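Local coordinates for protein trehalose-6-phosphate phosphatase (Candida albicans, PDB 5DXI) that belongs to the HAD-type phosphatases and holds a magnesium ion and beryllium trifluoride in its ligand pocket, at residues A[45-48]-A[49-53]; A[113-116]-A[117-120]; A[163-166]-A[167-171]; A[246-249]-A[250-254]; A[286-289]-A[290-294]. All coordinates share one frame; numbering follows the deposited sequence.

Contact 1: residues A[45-48]-A[49-53]; sequences PSDK and LNRIL
Asn50 and Pro45 meet at the start of helix 47-58, where the asparagine side chain folds back over the turn that opens the helix. Its CB lies 3.5 Å from Asp47 O. The first torsion sets CG beside the backbone N and anti to the carbonyl carbon (chi1 -73°), which turns the amide toward the incoming chain and over Ser46 O. Asn50 OD1 comes to 3.7 Å from CB of Pro45 and takes its hydrogen bond from Lys82. On the other branch ND2 donates to two waters: one, 3.1 Å from Asn50 ND2, donates in turn to Pro45 O; the other, 3.2 Å from Asn50 ND2, donates to Asp47 OD1. The amide is thus held from both branches, and the waters tie it to the carbonyl of Pro45, just ahead of the helix, and to the carboxylate of Asp47.

Ser46 supplies the N-cap. Its OG, between the backbone N and the carbonyl carbon (chi1 68°), accepts from Leu49 N at 3.1 Å in a nearly straight bond (165°), while Ser46 O receives Asn50 N at 3.0 Å. On the inner side, Leu49 CD2 lies 4.0 Å from Pro45 CB. Farther round, Ile52 CD1 reaches back to Lys48 CG, also at 4.0 Å.

This helix is the crossover of the beta-alpha-beta unit formed with strands 23-27 and 62-67. Pro45, Leu49 and Leu53 lean on Met79 of helix 72-79, whereas Ser46, Lys48 and Ile52 face helix 287-298 through Leu291.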
loop_
_atom_site.group_PDB
_atom_site.type_symbol
_atom_site.label_atom_id
_atom_site.label_comp_id
_atom_site.label_asym_id
_atom_site.label_seq_id
_atom_site.Cartn_x
_atom_site.Cartn_y
_atom_site.Cartn_z
ATOM N N PRO A 45 8.251 -13.477 1.638
ATOM C CA PRO A 45 7.153 -14.062 0.852
ATOM C C PRO A 45 7.014 -15.573 1.054
ATOM O O PRO A 45 8.014 -16.291 1.004
ATOM C CB PRO A 45 7.553 -13.762 -0.588
ATOM C CG PRO A 45 8.530 -12.652 -0.497
ATOM C CD PRO A 45 9.240 -12.799 0.787
ATOM N N SER A 46 5.792 -16.033 1.298
ATOM C CA SER A 46 5.497 -17.455 1.377
ATOM C C SER A 46 5.499 -18.039 -0.014
ATOM O O SER A 46 5.327 -17.310 -0.996
ATOM C CB SER A 46 4.129 -17.698 2.056
ATOM O OG SER A 46 3.050 -17.242 1.240
ATOM N N ASP A 47 5.656 -19.358 -0.105
ATOM C CA ASP A 47 5.555 -20.047 -1.397
ATOM C C ASP A 47 4.149 -19.854 -2.006
ATOM O O ASP A 47 4.000 -19.696 -3.224
ATOM C CB ASP A 47 5.890 -21.541 -1.249
ATOM C CG ASP A 47 5.724 -22.307 -2.547
ATOM O OD1 ASP A 47 6.312 -21.898 -3.570
ATOM O OD2 ASP A 47 4.991 -23.313 -2.548
ATOM N N LYS A 48 3.124 -19.891 -1.165
ATOM C CA LYS A 48 1.754 -19.678 -1.654
ATOM C C LYS A 48 1.623 -18.324 -2.363
ATOM O O LYS A 48 1.068 -18.230 -3.467
ATOM C CB LYS A 48 0.744 -19.768 -0.519
ATOM C CG LYS A 48 -0.700 -19.618 -1.001
ATOM C CD LYS A 48 -1.688 -19.847 0.119
ATOM C CE LYS A 48 -3.103 -20.046 -0.418
ATOM N NZ LYS A 48 -4.087 -20.193 0.699
ATOM N N LEU A 49 2.160 -17.279 -1.741
ATOM C CA LEU A 49 2.173 -15.955 -2.368
ATOM C C LEU A 49 2.925 -15.998 -3.699
ATOM O O LEU A 49 2.458 -15.464 -4.720
ATOM C CB LEU A 49 2.798 -14.921 -1.430
ATOM C CG LEU A 49 3.101 -13.538 -2.029
ATOM C CD1 LEU A 49 1.835 -12.857 -2.563
ATOM C CD2 LEU A 49 3.782 -12.650 -0.994
ATOM N N ASN A 50 4.098 -16.629 -3.695
ATOM C CA ASN A 50 4.882 -16.714 -4.917
ATOM C C ASN A 50 4.133 -17.436 -6.011
ATOM O O ASN A 50 4.198 -17.036 -7.164
ATOM C CB ASN A 50 6.227 -17.390 -4.653
ATOM C CG ASN A 50 7.166 -16.492 -3.885
ATOM O OD1 ASN A 50 7.020 -15.266 -3.925
ATOM N ND2 ASN A 50 8.125 -17.085 -3.173
ATOM N N ARG A 51 3.397 -18.483 -5.657
ATOM C CA ARG A 51 2.658 -19.231 -6.678
ATOM C C ARG A 51 1.510 -18.388 -7.224
ATOM O O ARG A 51 1.253 -18.343 -8.438
ATOM C CB ARG A 51 2.128 -20.551 -6.106
ATOM C CG ARG A 51 1.512 -21.490 -7.149
ATOM C CD ARG A 51 1.317 -22.906 -6.577
ATOM N NE ARG A 51 1.351 -22.929 -5.107
ATOM C CZ ARG A 51 0.290 -23.164 -4.333
ATOM N NH1 ARG A 51 -0.895 -23.405 -4.883
ATOM N NH2 ARG A 51 0.417 -23.161 -3.009
ATOM N N ILE A 52 0.835 -17.694 -6.317
ATOM C CA ILE A 52 -0.233 -16.792 -6.711
ATOM C C ILE A 52 0.281 -15.741 -7.686
ATOM O O ILE A 52 -0.284 -15.552 -8.767
ATOM C CB ILE A 52 -0.842 -16.107 -5.471
ATOM C CG1 ILE A 52 -1.644 -17.128 -4.662
ATOM C CG2 ILE A 52 -1.721 -14.926 -5.886
ATOM C CD1 ILE A 52 -2.068 -16.643 -3.270
ATOM N N LEU A 53 1.396 -15.108 -7.338
ATOM C CA LEU A 53 1.943 -14.047 -8.170
ATOM C C LEU A 53 2.373 -14.581 -9.528
ATOM O O LEU A 53 2.149 -13.931 -10.552
ATOM C CB LEU A 53 3.108 -13.348 -7.460
ATOM C CG LEU A 53 2.761 -12.583 -6.177
ATOM C CD1 LEU A 53 4.013 -11.990 -5.534
ATOM C CD2 LEU A 53 1.699 -11.485 -6.427
HETATM O O HOH W 1 10.080 -16.800 -0.740
HETATM O O HOH W 2 8.152 -20.058 -4.466
#

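Contact 2: residues A[113-116]-A[117-120]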
loop_
_atom_site.group_PDB
_atom_site.type_symbol
_atom_site.label_atom_id
_atom_site.label_comp_id
_atom_site.label_asym_id
_atom_site.label_seq_id
_atom_site.Cartn_x
_atom_site.Cartn_y
_atom_site.Cartn_z
ATOM N N TRP A 113 14.387 18.375 5.872
ATOM C CA TRP A 113 13.604 17.979 7.031
ATOM C C TRP A 113 14.124 16.692 7.685
ATOM O O TRP A 113 13.900 16.472 8.871
ATOM C CB TRP A 113 12.134 17.805 6.634
ATOM C CG TRP A 113 11.935 16.878 5.479
ATOM C CD1 TRP A 113 11.903 17.215 4.155
ATOM C CD2 TRP A 113 11.765 15.458 5.537
ATOM N NE1 TRP A 113 11.710 16.091 3.384
ATOM C CE2 TRP A 113 11.622 14.999 4.210
ATOM C CE3 TRP A 113 11.709 14.528 6.582
ATOM C CZ2 TRP A 113 11.428 13.654 3.902
ATOM C CZ3 TRP A 113 11.510 13.195 6.274
ATOM C CH2 TRP A 113 11.368 12.771 4.946
ATOM N N GLN A 114 14.832 15.869 6.915
ATOM C CA GLN A 114 15.219 14.528 7.354
ATOM C C GLN A 114 16.010 14.534 8.661
ATOM O O GLN A 114 15.714 13.761 9.578
ATOM C CB GLN A 114 16.030 13.811 6.261
ATOM C CG GLN A 114 15.176 13.323 5.107
ATOM C CD GLN A 114 15.971 12.612 4.036
ATOM O OE1 GLN A 114 17.098 12.990 3.723
ATOM N NE2 GLN A 114 15.378 11.572 3.453
ATOM N N GLU A 115 17.002 15.412 8.751
ATOM C CA GLU A 115 17.831 15.452 9.944
ATOM C C GLU A 115 17.076 15.955 11.158
ATOM O O GLU A 115 17.335 15.515 12.273
ATOM C CB GLU A 115 19.072 16.309 9.708
ATOM C CG GLU A 115 20.007 15.702 8.685
ATOM C CD GLU A 115 20.394 14.268 9.034
ATOM O OE1 GLU A 115 20.686 13.985 10.226
ATOM O OE2 GLU A 115 20.374 13.415 8.115
ATOM N N LYS A 116 16.122 16.852 10.942
ATOM C CA LYS A 116 15.316 17.330 12.047
ATOM C C LYS A 116 14.413 16.213 12.566
ATOM O O LYS A 116 14.248 16.056 13.772
ATOM C CB LYS A 116 14.514 18.561 11.639
ATOM C CG LYS A 116 15.410 19.772 11.394
ATOM C CD LYS A 116 14.647 20.993 10.906
ATOM C CE LYS A 116 15.612 22.157 10.657
ATOM N NZ LYS A 116 14.942 23.281 9.950
ATOM N N VAL A 117 13.829 15.442 11.654
ATOM C CA VAL A 117 13.023 14.292 12.051
ATOM C C VAL A 117 13.907 13.252 12.751
ATOM O O VAL A 117 13.529 12.699 13.784
ATOM C CB VAL A 117 12.298 13.670 10.839
ATOM C CG1 VAL A 117 11.695 12.311 11.198
ATOM C CG2 VAL A 117 11.220 14.626 10.337
ATOM N N ASP A 118 15.081 13.003 12.177
ATOM C CA ASP A 118 16.051 12.070 12.731
ATOM C C ASP A 118 16.404 12.444 14.171
ATOM O O ASP A 118 16.371 11.599 15.065
ATOM C CB ASP A 118 17.315 12.050 11.870
ATOM C CG ASP A 118 18.179 10.816 12.102
ATOM O OD1 ASP A 118 17.739 9.870 12.785
ATOM O OD2 ASP A 118 19.304 10.794 11.584
ATOM N N ASP A 119 16.738 13.715 14.383
ATOM C CA ASP A 119 17.045 14.240 15.713
ATOM C C ASP A 119 15.904 14.000 16.690
ATOM O O ASP A 119 16.122 13.616 17.837
ATOM C CB ASP A 119 17.357 15.736 15.637
ATOM C CG ASP A 119 18.726 16.013 15.042
ATOM O OD1 ASP A 119 19.486 15.046 14.825
ATOM O OD2 ASP A 119 19.033 17.192 14.777
ATOM N N ILE A 120 14.683 14.223 16.232
ATOM C CA ILE A 120 13.534 14.040 17.097
ATOM C C ILE A 120 13.355 12.547 17.423
ATOM O O ILE A 120 13.088 12.187 18.572
ATOM C CB ILE A 120 12.263 14.633 16.456
ATOM C CG1 ILE A 120 12.399 16.157 16.387
ATOM C CG2 ILE A 120 11.014 14.229 17.236
ATOM C CD1 ILE A 120 11.326 16.860 15.565
#
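The backbone is helical here, each N-H of residues 117-120 bonded to the carbonyl four residues back, as in Val117 N to Trp113 O (3.0 Å). Above this frame the side chains divide into an apolar face and a charged one. On the apolar face, Trp113 and Val117 lie side by side and point the same way. The methyl CG2 of Val117 meets the indole of Trp113 at its edge, near the ring plane, 3.8 Å from CE3. Trp113 holds CG between its backbone N and carbonyl carbon (chi1 54°), an orientation in which the six-membered ring runs on toward Val117. One face of the indole is covered by Gln114 CG, toward the rim, and Tyr171 packs edge-to-face with it.

The charged face brings two carboxylates together: Glu115 OE1 stands 3.7 Å from Asp118 OD2, their planes 73° apart. Such closeness of like charges would probably be costly, but Asp118 has a salt bridge from its OD1 to Arg135, which should offset part of it. Lys116, extended beyond CG, reaches with NZ to a salt bridge with Glu170.

Helix 113-126 lays Trp113 and Val117 on Val184 of strand 181-186, and Trp113, Gln114 and Asp118 on Leu140 of strand 140-143. A helix packed on a four-stranded antiparallel sheet in this way is consistent with the alpha/beta cap module that many HAD phosphatases carry beside their core.

Contact 3: residues A[163-166]-A[167-171]; sequences LNDT and VAKEY
Thr166 O is gripped by two backbone donors of the following turn, Glu170 N at 3.1 Å and Lys169 N at 2.9 Å. They come differently: the first lies nearly along the carbonyl direction, the second above the carbonyl plane and through a bent N-H (137°). Thr166 is where helix 149-165 gives way to the short helix 167-170, and the break shows in Leu163 O, which accepts from Ala168 N, five residues on, at 2.9 Å. Ala168 CB lies 3.7 Å from Asn164 CA.

Beyond these backbone bonds, Lys169 doubles back over the end of the first helix. With CG beside the backbone N (chi1 -62°), Lys169 CG lies 3.4 Å from Asp165 O; bends at chi2 and chi4 then bring NZ alongside the carboxylate, 4.0 Å from Asp165 OD1, an attraction beyond salt-bridge range. Thr166 OG1 turns instead to Glu162 O, one turn back. Leu163 CD2 and Val167 CG2 make a loose apolar touch on the inner side.

That inner side faces helix 113-126, with Leu163 on Ile120 and Phe121 and Val167 on Val117. Asn164, Leu163 and Ala168 rest on Val175 of strand 173-178, an outer strand of the antiparallel sheet.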
loop_
_atom_site.group_PDB
_atom_site.type_symbol
_atom_site.label_atom_id
_atom_site.label_comp_id
_atom_site.label_asym_id
_atom_site.label_seq_id
_atom_site.Cartn_x
_atom_site.Cartn_y
_atom_site.Cartn_z
ATOM N N LEU A 163 6.394 16.304 16.305
ATOM C CA LEU A 163 6.680 16.367 14.874
ATOM C C LEU A 163 5.668 17.263 14.189
ATOM O O LEU A 163 6.029 18.106 13.365
ATOM C CB LEU A 163 6.653 14.970 14.253
ATOM C CG LEU A 163 7.828 14.068 14.610
ATOM C CD1 LEU A 163 7.538 12.630 14.228
ATOM C CD2 LEU A 163 9.076 14.567 13.889
ATOM N N ASN A 164 4.404 17.095 14.571
ATOM C CA ASN A 164 3.295 17.825 13.974
ATOM C C ASN A 164 3.289 19.313 14.340
ATOM O O ASN A 164 2.710 20.128 13.631
ATOM C CB ASN A 164 1.964 17.188 14.390
ATOM C CG ASN A 164 1.565 16.028 13.492
ATOM O OD1 ASN A 164 1.805 16.052 12.288
ATOM N ND2 ASN A 164 0.938 15.017 14.074
ATOM N N ASP A 165 3.931 19.662 15.451
ATOM C CA ASP A 165 3.996 21.057 15.880
ATOM C C ASP A 165 5.237 21.770 15.363
ATOM O O ASP A 165 5.284 22.999 15.349
ATOM C CB ASP A 165 3.955 21.153 17.404
ATOM C CG ASP A 165 2.568 20.901 17.972
ATOM O OD1 ASP A 165 1.559 21.235 17.301
ATOM O OD2 ASP A 165 2.497 20.348 19.088
ATOM N N THR A 166 6.233 21.002 14.933
ATOM C CA THR A 166 7.483 21.581 14.453
ATOM C C THR A 166 7.715 21.310 12.967
ATOM O O THR A 166 7.358 22.128 12.116
ATOM C CB THR A 166 8.692 21.056 15.261
ATOM O OG1 THR A 166 8.724 19.622 15.221
ATOM C CG2 THR A 166 8.595 21.507 16.710
ATOM N N VAL A 167 8.321 20.164 12.669
ATOM C CA VAL A 167 8.689 19.806 11.304
ATOM C C VAL A 167 7.523 19.890 10.327
ATOM O O VAL A 167 7.675 20.395 9.214
ATOM C CB VAL A 167 9.285 18.379 11.246
ATOM C CG1 VAL A 167 9.668 18.010 9.819
ATOM C CG2 VAL A 167 10.495 18.269 12.164
ATOM N N ALA A 168 6.351 19.422 10.746
ATOM C CA ALA A 168 5.213 19.370 9.832
ATOM C C ALA A 168 4.645 20.767 9.561
ATOM O O ALA A 168 3.910 20.970 8.592
ATOM C CB ALA A 168 4.130 18.451 10.377
ATOM N N LYS A 169 5.009 21.730 10.405
ATOM C CA LYS A 169 4.648 23.122 10.167
ATOM C C LYS A 169 5.650 23.782 9.218
ATOM O O LYS A 169 5.271 24.550 8.339
ATOM C CB LYS A 169 4.592 23.903 11.485
ATOM C CG LYS A 169 3.553 23.421 12.487
ATOM C CD LYS A 169 2.189 23.984 12.172
ATOM C CE LYS A 169 1.116 23.378 13.066
ATOM N NZ LYS A 169 1.100 24.018 14.413
ATOM N N GLU A 170 6.925 23.455 9.389
ATOM C CA GLU A 170 7.989 24.067 8.604
ATOM C C GLU A 170 8.146 23.462 7.211
ATOM O O GLU A 170 8.597 24.138 6.291
ATOM C CB GLU A 170 9.320 23.967 9.348
ATOM C CG GLU A 170 10.438 24.763 8.688
ATOM C CD GLU A 170 11.784 24.553 9.355
ATOM O OE1 GLU A 170 11.831 23.841 10.389
ATOM O OE2 GLU A 170 12.796 25.073 8.823
ATOM N N TYR A 171 7.809 22.182 7.067
ATOM C CA TYR A 171 7.928 21.503 5.776
ATOM C C TYR A 171 6.599 20.901 5.374
ATOM O O TYR A 171 5.734 20.684 6.216
ATOM C CB TYR A 171 8.978 20.390 5.812
ATOM C CG TYR A 171 10.377 20.832 6.147
ATOM C CD1 TYR A 171 11.301 21.086 5.146
ATOM C CD2 TYR A 171 10.778 20.980 7.468
ATOM C CE1 TYR A 171 12.581 21.485 5.448
ATOM C CE2 TYR A 171 12.065 21.375 7.784
ATOM C CZ TYR A 171 12.961 21.627 6.771
ATOM O OH TYR A 171 14.238 22.021 7.085
#

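Contact 4: residues A[246-249]-A[250-254]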
loop_
_atom_site.group_PDB
_atom_site.type_symbol
_atom_site.label_atom_id
_atom_site.label_comp_id
_atom_site.label_asym_id
_atom_site.label_seq_id
_atom_site.Cartn_x
_atom_site.Cartn_y
_atom_site.Cartn_z
ATOM N N GLU A 246 -12.272 8.113 -5.354
ATOM C CA GLU A 246 -12.356 9.340 -6.137
ATOM C C GLU A 246 -12.436 9.062 -7.637
ATOM O O GLU A 246 -13.213 9.688 -8.353
ATOM C CB GLU A 246 -11.159 10.226 -5.814
ATOM C CG GLU A 246 -11.180 10.719 -4.374
ATOM C CD GLU A 246 -10.008 11.624 -4.049
ATOM O OE1 GLU A 246 -9.029 11.647 -4.835
ATOM O OE2 GLU A 246 -10.075 12.311 -3.005
ATOM N N ILE A 247 -11.639 8.112 -8.113
ATOM C CA ILE A 247 -11.671 7.757 -9.523
ATOM C C ILE A 247 -13.027 7.144 -9.887
ATOM O O ILE A 247 -13.622 7.481 -10.917
ATOM C CB ILE A 247 -10.527 6.794 -9.875
ATOM C CG1 ILE A 247 -9.198 7.550 -9.836
ATOM C CG2 ILE A 247 -10.751 6.177 -11.244
ATOM C CD1 ILE A 247 -7.954 6.648 -9.829
ATOM N N ASN A 248 -13.525 6.273 -9.018
ATOM C CA ASN A 248 -14.823 5.647 -9.221
ATOM C C ASN A 248 -15.918 6.694 -9.296
ATOM O O ASN A 248 -16.777 6.642 -10.178
ATOM C CB ASN A 248 -15.133 4.679 -8.080
ATOM C CG ASN A 248 -16.294 3.756 -8.392
ATOM O OD1 ASN A 248 -16.152 2.802 -9.149
ATOM N ND2 ASN A 248 -17.454 4.042 -7.809
ATOM N N LYS A 249 -15.850 7.673 -8.399
ATOM C CA LYS A 249 -16.864 8.716 -8.357
ATOM C C LYS A 249 -16.731 9.629 -9.582
ATOM O O LYS A 249 -17.729 10.118 -10.111
ATOM C CB LYS A 249 -16.763 9.533 -7.070
ATOM C CG LYS A 249 -17.812 10.615 -6.989
ATOM C CD LYS A 249 -17.733 11.430 -5.713
ATOM C CE LYS A 249 -18.878 12.446 -5.676
ATOM N NZ LYS A 249 -18.964 13.182 -4.386
ATOM N N LYS A 250 -15.499 9.832 -10.040
ATOM C CA LYS A 250 -15.239 10.630 -11.236
ATOM C C LYS A 250 -15.888 9.924 -12.426
ATOM O O LYS A 250 -16.566 10.555 -13.249
ATOM C CB LYS A 250 -13.730 10.806 -11.455
ATOM C CG LYS A 250 -13.322 11.465 -12.765
ATOM C CD LYS A 250 -13.656 12.947 -12.700
ATOM C CE LYS A 250 -13.001 13.751 -13.812
ATOM N NZ LYS A 250 -13.512 13.407 -15.167
ATOM N N TRP A 251 -15.690 8.610 -12.505
ATOM C CA TRP A 251 -16.319 7.815 -13.554
ATOM C C TRP A 251 -17.858 7.826 -13.505
ATOM O O TRP A 251 -18.496 7.785 -14.557
ATOM C CB TRP A 251 -15.810 6.381 -13.496
ATOM C CG TRP A 251 -14.406 6.229 -14.008
ATOM C CD1 TRP A 251 -13.715 7.111 -14.792
ATOM C CD2 TRP A 251 -13.519 5.129 -13.767
ATOM N NE1 TRP A 251 -12.451 6.624 -15.048
ATOM C CE2 TRP A 251 -12.311 5.410 -14.432
ATOM C CE3 TRP A 251 -13.630 3.937 -13.041
ATOM C CZ2 TRP A 251 -11.218 4.539 -14.398
ATOM C CZ3 TRP A 251 -12.559 3.076 -13.017
ATOM C CH2 TRP A 251 -11.362 3.380 -13.689
ATOM N N LYS A 252 -18.461 7.857 -12.313
ATOM C CA LYS A 252 -19.934 7.913 -12.227
ATOM C C LYS A 252 -20.461 9.357 -12.292
ATOM O O LYS A 252 -21.630 9.571 -12.618
ATOM C CB LYS A 252 -20.472 7.200 -10.981
ATOM C CG LYS A 252 -19.853 7.605 -9.678
ATOM C CD LYS A 252 -20.230 6.629 -8.559
ATOM C CE LYS A 252 -21.715 6.683 -8.216
ATOM N NZ LYS A 252 -22.074 5.681 -7.165
ATOM N N GLY A 253 -19.609 10.340 -11.999
ATOM C CA GLY A 253 -19.973 11.737 -12.195
ATOM C C GLY A 253 -20.138 11.938 -13.687
ATOM O O GLY A 253 -21.118 12.519 -14.161
ATOM N N ASP A 254 -19.157 11.445 -14.431
ATOM C CA ASP A 254 -19.290 11.287 -15.866
ATOM C C ASP A 254 -20.236 10.104 -16.013
ATOM O O ASP A 254 -20.474 9.389 -15.054
ATOM C CB ASP A 254 -17.933 11.028 -16.524
ATOM C CG ASP A 254 -16.905 12.086 -16.173
ATOM O OD1 ASP A 254 -17.218 12.960 -15.336
ATOM O OD2 ASP A 254 -15.778 12.034 -16.712
#
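Ile247 and Trp251, one turn apart on helix 235-253, form a CH-pi contact. Ile247 CG2 sits over the face of the Trp251 six-membered ring, 3.6 Å from its centroid and only 11° off the ring normal. Both side chains point the same way. Trp251 keeps CG beside its backbone N, anti to the carbonyl carbon (chi1 -74°), and this lays the indole back across the preceding turn. Ile247 O also lies over a face of the indole, 3.4 Å from Trp251 CG. Trp251 N donates to Ile247 O at 2.8 Å, so backbone and side chain of the tryptophan are both pinned to Ile247.

In the HAD-type core this helix is the crossover between parallel strands 227-232 and 266-271, and the Ile247-Trp251 pair lies on its inward side. Val199 of helix 191-199 touches both residues, while Val266 and Leu224 close on the indole and Arg256 makes a cation-pi contact with it.

Around the rest of the circumference the contacts are thinner. Lys252 passes its aliphatic chain over the previous turn, with CG 3.3 Å from Asn248 O and CD 3.9 Å from Asn248 ND2; Tyr264 touches both residues. Where the helix ends, Gly253 N is bonded to Lys249 O at 2.7 Å, and Lys250, bent at chi2 and chi4, carries NZ to a salt bridge with Asp254 OD2 (3.1 Å), whose hydrogen bond is weak.

Contact 5: residues A[286-289]-A[290-294]; sequences EPRQ and VLETL
Glu292 and the two residues that flank its carboxylate, Arg288 and Gln289, decorate the first turns of helix 287-298, which packs beside the sheet of the HAD-type core; its N-cap is Glu286 and its first residue Pro287. Glu286 N makes a weak bond to Gln289 OE1 within this first turn.

The side chains of Arg288 and Glu292 cross obliquely, with guanidinium and carboxylate planes 27° apart. They meet through the aliphatic part of the arginine: OE2 of Glu292 lies 3.8 Å from CG of Arg288, while the bend at chi3 takes the charged end elsewhere, leaving NE of Arg288 5.4 Å from that oxygen. Gln289 and Glu292 instead run side by side, their amide and carboxylate planes at right angles (90°), and OE1 of Glu292 is 3.9 Å from Gln289 CG. The same OE1 forms a salt bridge with Arg10 of helix 10-19, which probably directs the carboxylate more strongly than either helix neighbour.

On the buried side, Val290 CG2 lies 3.5 Å from Glu286 O and its side chain packs on Leu33 and on Leu284 of strand 282-284, the outermost strand at this end of the core sheet. Pro287, on the first turn, has its side chain about 8 Å from the bound magnesium ion.

Gln289 O carries two bonds from a single residue. Thr293 OG1, set beside its own backbone N (chi1 -57°), donates to Gln289 O at 3.0 Å, and Thr293 N donates to the same Gln289 O at 2.9 Å from the opposite face of the carbonyl plane.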
loop_
_atom_site.group_PDB
_atom_site.type_symbol
_atom_site.label_atom_id
_atom_site.label_comp_id
_atom_site.label_asym_id
_atom_site.label_seq_id
_atom_site.Cartn_x
_atom_site.Cartn_y
_atom_site.Cartn_z
ATOM N N GLU A 286 -7.188 -11.029 7.606
ATOM C CA GLU A 286 -5.728 -11.235 7.690
ATOM C C GLU A 286 -5.107 -11.605 6.380
ATOM O O GLU A 286 -5.822 -11.993 5.463
ATOM C CB GLU A 286 -5.414 -12.349 8.692
ATOM C CG GLU A 286 -5.537 -11.938 10.115
ATOM C CD GLU A 286 -6.015 -13.075 10.963
ATOM O OE1 GLU A 286 -6.500 -14.077 10.390
ATOM O OE2 GLU A 286 -5.916 -12.962 12.200
ATOM N N PRO A 287 -3.754 -11.553 6.294
ATOM C CA PRO A 287 -3.099 -12.013 5.063
ATOM C C PRO A 287 -3.540 -13.420 4.628
ATOM O O PRO A 287 -3.661 -13.679 3.423
ATOM C CB PRO A 287 -1.611 -11.996 5.439
ATOM C CG PRO A 287 -1.510 -10.843 6.409
ATOM C CD PRO A 287 -2.789 -10.933 7.227
ATOM N N ARG A 288 -3.802 -14.305 5.588
ATOM C CA ARG A 288 -4.298 -15.640 5.250
ATOM C C ARG A 288 -5.506 -15.591 4.303
ATOM O O ARG A 288 -5.536 -16.260 3.258
ATOM C CB ARG A 288 -4.681 -16.415 6.509
ATOM C CG ARG A 288 -5.195 -17.813 6.196
ATOM C CD ARG A 288 -5.610 -18.560 7.455
ATOM N NE ARG A 288 -4.462 -18.912 8.284
ATOM C CZ ARG A 288 -4.554 -19.476 9.482
ATOM N NH1 ARG A 288 -5.751 -19.739 10.002
ATOM N NH2 ARG A 288 -3.455 -19.763 10.165
ATOM N N GLN A 289 -6.503 -14.786 4.660
ATOM C CA GLN A 289 -7.689 -14.681 3.820
ATOM C C GLN A 289 -7.373 -13.958 2.520
ATOM O O GLN A 289 -7.966 -14.257 1.484
ATOM C CB GLN A 289 -8.827 -13.984 4.571
ATOM C CG GLN A 289 -9.421 -14.838 5.689
ATOM C CD GLN A 289 -8.640 -14.735 6.989
ATOM O OE1 GLN A 289 -8.144 -13.667 7.350
ATOM N NE2 GLN A 289 -8.516 -15.853 7.697
ATOM N N VAL A 290 -6.403 -13.047 2.559
ATOM C CA VAL A 290 -5.957 -12.389 1.327
ATOM C C VAL A 290 -5.449 -13.437 0.335
ATOM O O VAL A 290 -5.819 -13.434 -0.841
ATOM C CB VAL A 290 -4.846 -11.341 1.588
ATOM C CG1 VAL A 290 -4.337 -10.766 0.266
ATOM C CG2 VAL A 290 -5.353 -10.205 2.499
ATOM N N LEU A 291 -4.595 -14.339 0.804
ATOM C CA LEU A 291 -4.034 -15.338 -0.105
ATOM C C LEU A 291 -5.102 -16.334 -0.579
ATOM O O LEU A 291 -5.072 -16.780 -1.733
ATOM C CB LEU A 291 -2.863 -16.080 0.554
ATOM C CG LEU A 291 -1.738 -15.163 1.044
ATOM C CD1 LEU A 291 -0.483 -15.966 1.455
ATOM C CD2 LEU A 291 -1.408 -14.100 0.014
ATOM N N GLU A 292 -6.053 -16.662 0.296
ATOM C CA GLU A 292 -7.180 -17.508 -0.105
ATOM C C GLU A 292 -7.901 -16.870 -1.276
ATOM O O GLU A 292 -8.149 -17.516 -2.297
ATOM C CB GLU A 292 -8.168 -17.717 1.051
ATOM C CG GLU A 292 -7.617 -18.492 2.239
ATOM C CD GLU A 292 -8.584 -18.525 3.412
ATOM O OE1 GLU A 292 -9.678 -17.908 3.326
ATOM O OE2 GLU A 292 -8.242 -19.149 4.442
ATOM N N THR A 293 -8.192 -15.576 -1.135
ATOM C CA THR A 293 -8.914 -14.831 -2.157
ATOM C C THR A 293 -8.103 -14.716 -3.438
ATOM O O THR A 293 -8.633 -14.910 -4.539
ATOM C CB THR A 293 -9.301 -13.407 -1.662
ATOM O OG1 THR A 293 -10.076 -13.501 -0.464
ATOM C CG2 THR A 293 -10.105 -12.677 -2.713
ATOM N N LEU A 294 -6.821 -14.381 -3.315
ATOM C CA LEU A 294 -5.989 -14.280 -4.514
ATOM C C LEU A 294 -5.814 -15.673 -5.143
ATOM O O LEU A 294 -5.833 -15.825 -6.380
ATOM C CB LEU A 294 -4.632 -13.631 -4.186
ATOM C CG LEU A 294 -4.725 -12.186 -3.662
ATOM C CD1 LEU A 294 -3.348 -11.607 -3.378
ATOM C CD2 LEU A 294 -5.485 -11.293 -4.646
#

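Along the chain the five contacts follow one another in series, and in space they fall into two pairs and a single. Contacts 1 and 5, centres 11 Å apart, join helices 47-58 and 287-298, with Ile52 set against Leu291 and Leu294. Contacts 2 and 3 are likewise 11 Å apart, bound through the Lys116-Glu170 salt bridge beside the antiparallel sheet. Between the two pairs the contact centres are 37 to 41 Å apart. Contact 4 stands alone, 28 Å from contact 5 and 34 Å from contact 3, centre to centre. Contacts 1, 4 and 5 flank the large, mostly parallel core sheet and contacts 2 and 3 the smaller one, consistent with a two-part core-and-cap architecture around the ligand pocket.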